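Local coordinates for protein alpha-L-arabinofuranosidase B (Aspergillus kawachii, PDB 6SXT) that removes terminal non-reducing alpha-L-arabinofuranosyl residues from arabinoxylan, L-arabinan, arabinogalactan and related oligosaccharides, and so takes part in hemicellulose breakdown, at residues G137-T140 / A144-M147; P326-G331 / F475-A480. One frame throughout, in Å; residues are numbered along the deposited sequence. Where two conformers were deposited one is given.

Interaction 1 (G137-T140 / A144-M147); sequences GTAT and AEGM
The methyl group of A139 makes the direct contacts with A144, just before strand 145-152, and E145, at its start: A139 CB lies 3.7 Å from A144 O and 3.8 Å from E145 CB. The same methyl also lies alongside the carboxylate, with A139 CB 3.8 Å from E145 OE1. A water bridges the two segments, accepting from A139 N at 2.9 Å and donating to E145 OE1 at 2.9 Å. E145 CG sits between the backbone N and the carbonyl carbon (chi1 64°), and the chain runs extended beyond it, which places OE1 beside A139 CB, within reach of the water. N166 fixes the group further, its ND2 donating to both E145 OE1 and A139 O. The other oxygen, E145 OE2, lies close to E180 OE1; if both carboxylates were ionised they would repel, so a raised pKa for one of them is plausible. T138 OG1 is hydrogen-bonded to G272 O, tying down the residue before A139. The contact closes a short loop leading into strand 145-152 of the catalytic domain, which belongs to the concanavalin clan. That strand pairs antiparallel with strands 227-235 and 288-296, and M295 of the latter packs against T138, E145 and M147.

Interaction 2 (P326-G331 / F475-A480); sequences PSFTSG and FEIETA
I477 lays its ethyl branch against the far end of the F328 ring. CD1 is 3.6 Å from F328 CZ and 3.7 Å from F328 CE1, meeting the ring obliquely, while I477 CG1 stands 3.9 Å from F328 CZ. The other branch takes a smaller share, with I477 CG2 4.0 Å from F328 CE1. This grip follows from the torsions of I477: CG1 is anti to the carbonyl carbon (chi1 -56°) and, with chi2 near 164°, CD1 continues the chain to the F328 ring, whereas CG2 is anti to the backbone N. F328 does not aim its CB at the strand; it is the outer end of the ring that closes the gap, with CG anti to its own carbonyl carbon (chi1 -57°).

CD1 is the point on which the loop converges. Besides meeting the phenyl ring, I477 CD1 is 4.1 Å from P326 CG, on the pyrrolidine, and 3.8 Å from S327 O, on the backbone. The side-chain contacts are apolar, and the S327 carbonyl oxygen adds a van der Waals contact to the same methyl. F328 is buried, whereas P326 is exposed and lies at the margin of the contact.

Outside the two segments, F388 meets the F328 ring edge-to-face, and P424 of strand 422-426 packs on both F328 and S327. E478, next along the strand, makes a salt bridge to R337 and a hydrogen bond to Y347. The contact lies in the arabinose-binding beta-trefoil domain. Strand 475-479 pairs antiparallel with strand 333-338, whose V334 and L336 touch I477, and the loop 326-331 leads directly into that same strand.

In the fold
The two contacts belong to different domains: interaction 1 to the catalytic domain, interaction 2 to the C-terminal arabinose-binding domain. Their centres are 51 Å apart, their nearest atoms about 37 Å, and they lie on opposite sides of the chain's centre without touching. Along the chain they follow in series. Interaction 1 spans a short loop, whereas interaction 2 joins the two ends of its domain, 144 residues apart. Interaction 1 is nearer to catalysis: the side chain of E145 is about 10 Å from that of substrate-binding D203 and about 12 Å from that of the nucleophile E205. Interaction 2 lies away from the known arabinose-binding residues.

Interaction 1 (G137-T140 / A144-M147)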
ATOM      1  N   GLY A 137      23.085  -7.828  10.292  1.00 21.31           N
ATOM      2  CA  GLY A 137      23.549  -8.388   9.027  1.00 20.22           C
ATOM      3  C   GLY A 137      23.462  -7.443   7.847  1.00 20.39           C
ATOM      4  O   GLY A 137      24.013  -7.778   6.799  1.00 21.24           O
ATOM      5  N   THR A 138      22.717  -6.359   7.950  1.00 20.08           N
ATOM      6  CA  THR A 138      22.557  -5.385   6.858  1.00 19.51           C
ATOM      7  C   THR A 138      23.875  -4.648   6.692  1.00 19.79           C
ATOM      8  O   THR A 138      24.655  -4.452   7.682  1.00 19.74           O
ATOM      9  CB  THR A 138      21.410  -4.419   7.133  1.00 20.11           C
ATOM     10  OG1 THR A 138      21.553  -4.038   8.504  1.00 19.72           O
ATOM     11  CG2 THR A 138      20.050  -5.045   6.897  1.00 20.04           C
ATOM     12  N   ALA A 139      24.099  -4.188   5.471  1.00 19.68           N
ATOM     13  CA  ALA A 139      25.328  -3.425   5.160  1.00 19.88           C
ATOM     14  C   ALA A 139      25.335  -2.088   5.905  1.00 19.29           C
ATOM     15  O   ALA A 139      24.307  -1.362   6.011  1.00 19.01           O
ATOM     16  CB  ALA A 139      25.439  -3.251   3.665  1.00 20.54           C
ATOM     17  N   THR A 140      26.535  -1.708   6.369  1.00 19.33           N
ATOM     18  CA  THR A 140      26.750  -0.392   6.988  1.00 18.96           C
ATOM     19  C   THR A 140      27.954   0.277   6.330  1.00 19.18           C
ATOM     20  O   THR A 140      28.704  -0.410   5.596  1.00 20.98           O
ATOM     21  CB  THR A 140      26.897  -0.490   8.517  1.00 21.74           C
ATOM     22  OG1 THR A 140      28.050  -1.285   8.764  1.00 22.63           O
ATOM     23  CG2 THR A 140      25.642  -1.048   9.164  1.00 21.94           C
ATOM     24  N   ALA A 144      28.999  -3.294   0.529  1.00 19.83           N
ATOM     25  CA  ALA A 144      28.148  -3.627  -0.613  1.00 19.13           C
ATOM     26  C   ALA A 144      26.844  -4.261  -0.129  1.00 19.99           C
ATOM     27  O   ALA A 144      26.824  -5.092   0.769  1.00 19.86           O
ATOM     28  CB  ALA A 144      28.858  -4.516  -1.558  1.00 21.54           C
ATOM     29  N   GLU A 145      25.810  -3.966  -0.904  1.00 17.50           N
ATOM     30  CA  GLU A 145      24.500  -4.633  -0.725  1.00 17.91           C
ATOM     31  C   GLU A 145      23.731  -4.625  -2.042  1.00 17.97           C
ATOM     32  O   GLU A 145      23.946  -3.793  -2.901  1.00 17.97           O
ATOM     33  CB  GLU A 145      23.654  -3.928   0.346  1.00 17.22           C
ATOM     34  CG  GLU A 145      23.255  -2.512   0.020  1.00 16.90           C
ATOM     35  CD  GLU A 145      22.426  -1.792   1.052  1.00 16.60           C
ATOM     36  OE1 GLU A 145      22.044  -2.448   2.057  1.00 17.96           O
ATOM     37  OE2 GLU A 145      22.210  -0.578   0.917  1.00 17.50           O
ATOM     38  N   GLY A 146      22.762  -5.514  -2.109  1.00 16.95           N
ATOM     39  CA  GLY A 146      21.696  -5.426  -3.116  1.00 17.29           C
ATOM     40  C   GLY A 146      20.345  -5.512  -2.440  1.00 16.16           C
ATOM     41  O   GLY A 146      20.257  -5.826  -1.258  1.00 16.23           O
ATOM     42  N   MET A 147      19.324  -5.204  -3.206  1.00 14.99           N
ATOM     43  CA  MET A 147      17.942  -5.263  -2.743  1.00 14.40           C
ATOM     44  C   MET A 147      17.065  -5.399  -3.974  1.00 15.50           C
ATOM     45  O   MET A 147      17.469  -5.057  -5.114  1.00 16.16           O
ATOM     46  CB  MET A 147      17.566  -4.065  -1.899  1.00 15.47           C
ATOM     47  CG  MET A 147      17.655  -2.745  -2.612  1.00 16.04           C
ATOM     48  SD  MET A 147      17.824  -1.339  -1.459  1.00 17.76           S
ATOM     49  CE  MET A 147      19.534  -1.464  -0.971  1.00 18.53           C
TER
HETATM   50  O   HOH W   1      22.227  -4.970   3.395  1.00 19.22           O

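Interaction 2 (P326-G331 / F475-A480)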
ATOM      1  N   PRO A 326     -22.806  -8.207  -2.502  1.00 22.67           N
ATOM      2  CA  PRO A 326     -23.718  -7.877  -3.585  1.00 25.29           C
ATOM      3  C   PRO A 326     -23.182  -6.924  -4.656  1.00 27.57           C
ATOM      4  O   PRO A 326     -23.473  -7.054  -5.850  1.00 32.88           O
ATOM      5  CB  PRO A 326     -24.895  -7.237  -2.848  1.00 24.93           C
ATOM      6  CG  PRO A 326     -24.454  -6.953  -1.466  1.00 27.25           C
ATOM      7  CD  PRO A 326     -23.334  -7.931  -1.177  1.00 24.35           C
ATOM      8  N   SER A 327     -22.409  -5.965  -4.280  1.00 25.73           N
ATOM      9  CA  SER A 327     -21.880  -5.073  -5.385  1.00 29.91           C
ATOM     10  C   SER A 327     -22.945  -4.447  -6.338  1.00 30.47           C
ATOM     11  O   SER A 327     -24.172  -4.385  -6.027  1.00 34.69           O
ATOM     12  CB  SER A 327     -20.837  -5.781  -6.210  1.00 28.98           C
ATOM     13  OG  SER A 327     -20.015  -4.851  -6.904  1.00 24.90           O
ATOM     14  N   PHE A 328     -22.481  -3.885  -7.445  1.00 25.31           N
ATOM     15  CA  PHE A 328     -23.177  -2.868  -8.269  1.00 24.92           C
ATOM     16  C   PHE A 328     -22.852  -3.069  -9.734  1.00 26.93           C
ATOM     17  O   PHE A 328     -21.905  -3.779 -10.048  1.00 26.24           O
ATOM     18  CB  PHE A 328     -22.731  -1.444  -7.892  1.00 23.31           C
ATOM     19  CG  PHE A 328     -22.933  -1.100  -6.440  1.00 22.92           C
ATOM     20  CD1 PHE A 328     -24.168  -0.677  -5.957  1.00 22.40           C
ATOM     21  CD2 PHE A 328     -21.890  -1.222  -5.525  1.00 24.17           C
ATOM     22  CE1 PHE A 328     -24.321  -0.322  -4.630  1.00 22.53           C
ATOM     23  CE2 PHE A 328     -22.085  -0.980  -4.180  1.00 25.03           C
ATOM     24  CZ  PHE A 328     -23.299  -0.500  -3.729  1.00 25.87           C
ATOM     25  N   THR A 329     -23.592  -2.387 -10.612  1.00 26.64           N
ATOM     26  CA  THR A 329     -23.314  -2.283 -12.065  0.50 26.53           C
ATOM     27  C   THR A 329     -23.278  -0.799 -12.434  1.00 26.47           C
ATOM     28  O   THR A 329     -24.113  -0.060 -11.908  1.00 28.15           O
ATOM     29  CB  THR A 329     -24.391  -2.984 -12.910  0.50 30.01           C
ATOM     30  OG1 THR A 329     -24.763  -4.216 -12.291  0.50 31.89           O
ATOM     31  CG2 THR A 329     -23.927  -3.248 -14.322  0.50 29.01           C
ATOM     32  N   SER A 330     -22.393  -0.411 -13.304  1.00 25.01           N
ATOM     33  CA  SER A 330     -22.278   0.993 -13.732  1.00 25.45           C
ATOM     34  C   SER A 330     -23.601   1.468 -14.349  1.00 27.14           C
ATOM     35  O   SER A 330     -24.190   0.725 -15.185  1.00 28.67           O
ATOM     36  CB  SER A 330     -21.188   1.151 -14.691  1.00 28.58           C
ATOM     37  OG  SER A 330     -20.962   2.543 -14.913  1.00 36.27           O
ATOM     38  N   GLY A 331     -24.095   2.586 -13.861  1.00 26.17           N
ATOM     39  CA  GLY A 331     -25.367   3.176 -14.350  1.00 27.38           C
ATOM     40  C   GLY A 331     -26.554   2.835 -13.475  1.00 27.19           C
ATOM     41  O   GLY A 331     -27.609   3.478 -13.654  1.00 27.99           O
ATOM     42  N   PHE A 475     -24.474  -1.274   4.977  1.00 19.44           N
ATOM     43  CA  PHE A 475     -25.624  -0.572   4.338  1.00 20.91           C
ATOM     44  C   PHE A 475     -26.333  -1.515   3.404  1.00 20.00           C
ATOM     45  O   PHE A 475     -25.709  -2.200   2.592  1.00 20.42           O
ATOM     46  CB  PHE A 475     -25.142   0.657   3.577  1.00 20.34           C
ATOM     47  CG  PHE A 475     -24.438   1.628   4.459  1.00 19.29           C
ATOM     48  CD1 PHE A 475     -25.125   2.604   5.188  1.00 19.95           C
ATOM     49  CD2 PHE A 475     -23.065   1.548   4.643  1.00 18.84           C
ATOM     50  CE1 PHE A 475     -24.455   3.494   5.988  1.00 20.01           C
ATOM     51  CE2 PHE A 475     -22.402   2.442   5.454  1.00 18.61           C
ATOM     52  CZ  PHE A 475     -23.078   3.421   6.140  1.00 20.16           C
ATOM     53  N   GLU A 476     -27.669  -1.529   3.450  1.00 20.20           N
ATOM     54  CA  GLU A 476     -28.462  -2.292   2.481  1.00 20.05           C
ATOM     55  C   GLU A 476     -28.649  -1.490   1.209  1.00 21.56           C
ATOM     56  O   GLU A 476     -28.928  -0.275   1.280  1.00 23.94           O
ATOM     57  CB  GLU A 476     -29.817  -2.657   3.079  1.00 24.42           C
ATOM     58  CG  GLU A 476     -29.733  -3.777   4.105  1.00 29.95           C
ATOM     59  CD  GLU A 476     -29.599  -5.178   3.528  1.00 29.84           C
ATOM     60  OE1 GLU A 476     -29.486  -5.343   2.299  1.00 29.86           O
ATOM     61  OE2 GLU A 476     -29.635  -6.114   4.349  1.00 34.53           O
ATOM     62  N   ILE A 477     -28.524  -2.147   0.080  1.00 21.23           N
ATOM     63  CA  ILE A 477     -28.664  -1.547  -1.268  1.00 22.32           C
ATOM     64  C   ILE A 477     -30.137  -1.686  -1.633  1.00 24.55           C
ATOM     65  O   ILE A 477     -30.638  -2.816  -1.724  1.00 24.76           O
ATOM     66  CB  ILE A 477     -27.775  -2.221  -2.303  1.00 22.65           C
ATOM     67  CG1 ILE A 477     -26.302  -2.227  -1.896  1.00 23.01           C
ATOM     68  CG2 ILE A 477     -27.985  -1.586  -3.672  1.00 24.37           C
ATOM     69  CD1 ILE A 477     -25.470  -3.209  -2.694  1.00 23.04           C
ATOM     70  N   GLU A 478     -30.781  -0.536  -1.825  1.00 23.85           N
ATOM     71  CA  GLU A 478     -32.222  -0.488  -2.143  1.00 24.82           C
ATOM     72  C   GLU A 478     -32.422   0.254  -3.452  1.00 23.96           C
ATOM     73  O   GLU A 478     -31.552   0.974  -3.912  1.00 22.91           O
ATOM     74  CB  GLU A 478     -32.974   0.082  -0.951  1.00 26.96           C
ATOM     75  CG  GLU A 478     -33.005  -0.968   0.125  1.00 34.75           C
ATOM     76  CD  GLU A 478     -33.739  -0.667   1.390  1.00 39.85           C
ATOM     77  OE1 GLU A 478     -34.402   0.409   1.440  1.00 47.02           O
ATOM     78  OE2 GLU A 478     -33.628  -1.517   2.285  1.00 35.94           O
ATOM     79  N   THR A 479     -33.599   0.037  -4.029  1.00 24.57           N
ATOM     80  CA  THR A 479     -34.108   0.872  -5.138  1.00 26.66           C
ATOM     81  C   THR A 479     -33.934   2.354  -4.782  1.00 21.37           C
ATOM     82  O   THR A 479     -34.235   2.732  -3.654  1.00 24.88           O
ATOM     83  CB  THR A 479     -35.610   0.584  -5.327  1.00 30.70           C
ATOM     84  OG1 THR A 479     -35.778  -0.824  -5.487  1.00 34.78           O
ATOM     85  CG2 THR A 479     -36.165   1.293  -6.535  1.00 34.01           C
ATOM     86  N   ALA A 480     -33.458   3.146  -5.726  1.00 24.61           N
ATOM     87  CA  ALA A 480     -33.300   4.600  -5.523  1.00 24.47           C
ATOM     88  C   ALA A 480     -34.684   5.246  -5.311  1.00 23.45           C
ATOM     89  O   ALA A 480     -35.652   4.920  -6.014  1.00 24.52           O
ATOM     90  CB  ALA A 480     -32.618   5.214  -6.684  1.00 24.31           C
TER